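Local atomic coordinates of precorrin-3 methylase (Rhodobacter capsulatus, PDB entry 3NUT), a protein that probably transfers a methyl group from S-adenosyl-L-methionine to a precorrin intermediate on the pathway to adenosylcobalamin. Residues I151-L156 with L184-E189. Residues are numbered along the deposited sequence; the frame is centred on the assembly and turned at random.
Sequences ILEKRL and LEILRE
Ile186 reaches across from helix 179-190 and sets its two branches against different residues of helix 149-161. Its CD1 methyl lies 3.6 Å from Glu153 CG, while its CG2 methyl faces Leu156 CB at 4.2 Å, so the two methyls meet residues three apart, on neighbouring turns of helix 149-161. The contact is purely van der Waals, with no hydrogen bond between 151-156 and 184-189. Glu153 contributes the aliphatic part of an extended chain that runs at about a right angle to Ile186. In Glu153, CG stands opposite the backbone N (chi1 -164°), which carries the chain toward Ile186, past its CD1 methyl, and Glu153 OE1 lies 3.9 Å from Ile186 CD1. The nearest CA atoms across the two segments are those of Leu156 and Ile186, 7.4 Å apart. Beyond these contacts the carboxylates of Glu153 and Glu189 stand 5.9 Å apart, Glu153 OE1 to Glu189 OE1, without touching; Arg157 pairs with both, by a salt bridge to Glu189 and a long, weak ion pair to Glu153, and probably eases the repulsion. On the side facing the sheet, Leu156 packs on Ile140 and Phe168, and Leu187 on Met166 and Phe168, so the two helices lie side by side against strands 137-141 and 165-169 of the five-stranded mixed sheet, away from the S-adenosyl-L-homocysteine site.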
loop_
_atom_site.group_PDB
_atom_site.type_symbol
_atom_site.label_atom_id
_atom_site.label_comp_id
_atom_site.label_asym_id
_atom_site.label_seq_id
_atom_site.Cartn_x
_atom_site.Cartn_y
_atom_site.Cartn_z
ATOM N N ILE A 151 13.027 17.332 -8.953
ATOM C CA ILE A 151 12.090 16.950 -7.886
ATOM C C ILE A 151 12.292 15.516 -7.365
ATOM O O ILE A 151 12.243 15.263 -6.154
ATOM C CB ILE A 151 10.625 17.135 -8.310
ATOM C CG1 ILE A 151 10.356 18.584 -8.768
ATOM C CG2 ILE A 151 9.663 16.675 -7.174
ATOM C CD1 ILE A 151 10.347 19.648 -7.647
ATOM N N LEU A 152 12.505 14.583 -8.282
ATOM C CA LEU A 152 12.857 13.208 -7.932
ATOM C C LEU A 152 14.072 13.140 -6.984
ATOM O O LEU A 152 14.117 12.321 -6.044
ATOM C CB LEU A 152 13.131 12.406 -9.209
ATOM C CG LEU A 152 13.535 10.952 -9.016
ATOM C CD1 LEU A 152 12.521 10.242 -8.118
ATOM C CD2 LEU A 152 13.705 10.223 -10.359
ATOM N N GLU A 153 15.049 14.011 -7.238
ATOM C CA GLU A 153 16.265 14.072 -6.436
ATOM C C GLU A 153 15.934 14.589 -5.030
ATOM O O GLU A 153 16.358 14.001 -4.028
ATOM C CB GLU A 153 17.324 14.938 -7.137
ATOM C CG GLU A 153 18.752 14.766 -6.584
ATOM C CD GLU A 153 19.705 15.906 -6.961
ATOM O OE1 GLU A 153 20.920 15.746 -6.685
ATOM O OE2 GLU A 153 19.258 16.954 -7.506
ATOM N N LYS A 154 15.153 15.665 -4.959
ATOM C CA LYS A 154 14.693 16.187 -3.670
ATOM C C LYS A 154 13.958 15.089 -2.868
ATOM O O LYS A 154 14.079 15.016 -1.634
ATOM C CB LYS A 154 13.814 17.432 -3.875
ATOM C CG LYS A 154 13.082 17.946 -2.615
ATOM C CD LYS A 154 12.167 19.142 -2.903
ATOM C CE LYS A 154 10.887 18.720 -3.630
ATOM N NZ LYS A 154 9.900 19.864 -3.745
ATOM N N ARG A 155 13.230 14.223 -3.578
ATOM C CA ARG A 155 12.471 13.162 -2.934
ATOM C C ARG A 155 13.431 12.089 -2.441
ATOM O O ARG A 155 13.339 11.661 -1.288
ATOM C CB ARG A 155 11.411 12.552 -3.873
ATOM C CG ARG A 155 10.264 13.486 -4.250
ATOM C CD ARG A 155 9.104 13.425 -3.256
ATOM N NE ARG A 155 8.098 14.479 -3.425
ATOM C CZ ARG A 155 7.322 14.621 -4.505
ATOM N NH1 ARG A 155 7.454 13.778 -5.541
ATOM N NH2 ARG A 155 6.405 15.605 -4.550
ATOM N N LEU A 156 14.349 11.665 -3.309
ATOM C CA LEU A 156 15.302 10.619 -2.931
ATOM C C LEU A 156 16.080 10.978 -1.682
ATOM O O LEU A 156 16.058 10.238 -0.721
ATOM C CB LEU A 156 16.278 10.312 -4.055
ATOM C CG LEU A 156 15.991 9.254 -5.116
ATOM C CD1 LEU A 156 14.960 8.195 -4.667
ATOM C CD2 LEU A 156 15.570 9.927 -6.376
ATOM N N LEU A 184 20.725 5.262 -8.080
ATOM C CA LEU A 184 21.707 4.471 -7.317
ATOM C C LEU A 184 22.886 5.318 -6.805
ATOM O O LEU A 184 23.398 5.090 -5.699
ATOM C CB LEU A 184 22.230 3.304 -8.154
ATOM C CG LEU A 184 21.242 2.184 -8.471
ATOM C CD1 LEU A 184 21.798 1.272 -9.526
ATOM C CD2 LEU A 184 20.884 1.390 -7.210
ATOM N N GLU A 185 23.312 6.280 -7.625
ATOM C CA GLU A 185 24.401 7.186 -7.275
ATOM C C GLU A 185 23.966 8.014 -6.081
ATOM O O GLU A 185 24.672 8.061 -5.067
ATOM C CB GLU A 185 24.792 8.089 -8.471
ATOM C CG GLU A 185 26.136 8.843 -8.317
ATOM C CD GLU A 185 26.285 10.043 -9.267
ATOM O OE1 GLU A 185 27.306 10.109 -9.988
ATOM O OE2 GLU A 185 25.387 10.923 -9.296
ATOM N N ILE A 186 22.800 8.651 -6.193
ATOM C CA ILE A 186 22.236 9.395 -5.069
ATOM C C ILE A 186 22.185 8.503 -3.820
ATOM O O ILE A 186 22.482 8.947 -2.711
ATOM C CB ILE A 186 20.803 9.913 -5.348
ATOM C CG1 ILE A 186 20.640 10.439 -6.784
ATOM C CG2 ILE A 186 20.392 10.952 -4.289
ATOM C CD1 ILE A 186 20.896 11.906 -6.969
ATOM N N LEU A 187 21.809 7.242 -4.007
ATOM C CA LEU A 187 21.631 6.336 -2.882
ATOM C C LEU A 187 22.957 6.010 -2.214
ATOM O O LEU A 187 23.082 6.105 -0.985
ATOM C CB LEU A 187 20.900 5.059 -3.306
ATOM C CG LEU A 187 19.368 5.060 -3.332
ATOM C CD1 LEU A 187 18.887 3.641 -3.616
ATOM C CD2 LEU A 187 18.775 5.582 -2.017
ATOM N N ARG A 188 23.945 5.626 -3.020
ATOM C CA ARG A 188 25.317 5.544 -2.529
ATOM C C ARG A 188 25.740 6.857 -1.839
ATOM O O ARG A 188 26.358 6.814 -0.775
ATOM C CB ARG A 188 26.282 5.147 -3.637
ATOM C CG ARG A 188 26.055 3.727 -4.123
ATOM C CD ARG A 188 27.026 3.341 -5.217
ATOM N NE ARG A 188 27.055 4.305 -6.325
ATOM C CZ ARG A 188 26.749 4.023 -7.589
ATOM N NH1 ARG A 188 26.378 2.797 -7.947
ATOM N NH2 ARG A 188 26.818 4.981 -8.498
ATOM N N GLU A 189 25.357 8.012 -2.395
ATOM C CA GLU A 189 25.712 9.291 -1.777
ATOM C C GLU A 189 25.179 9.423 -0.368
ATOM O O GLU A 189 25.912 9.822 0.525
ATOM C CB GLU A 189 25.306 10.484 -2.640
ATOM C CG GLU A 189 26.274 10.719 -3.798
ATOM C CD GLU A 189 26.024 12.009 -4.568
ATOM O OE1 GLU A 189 25.310 12.892 -4.059
ATOM O OE2 GLU A 189 26.563 12.142 -5.687
#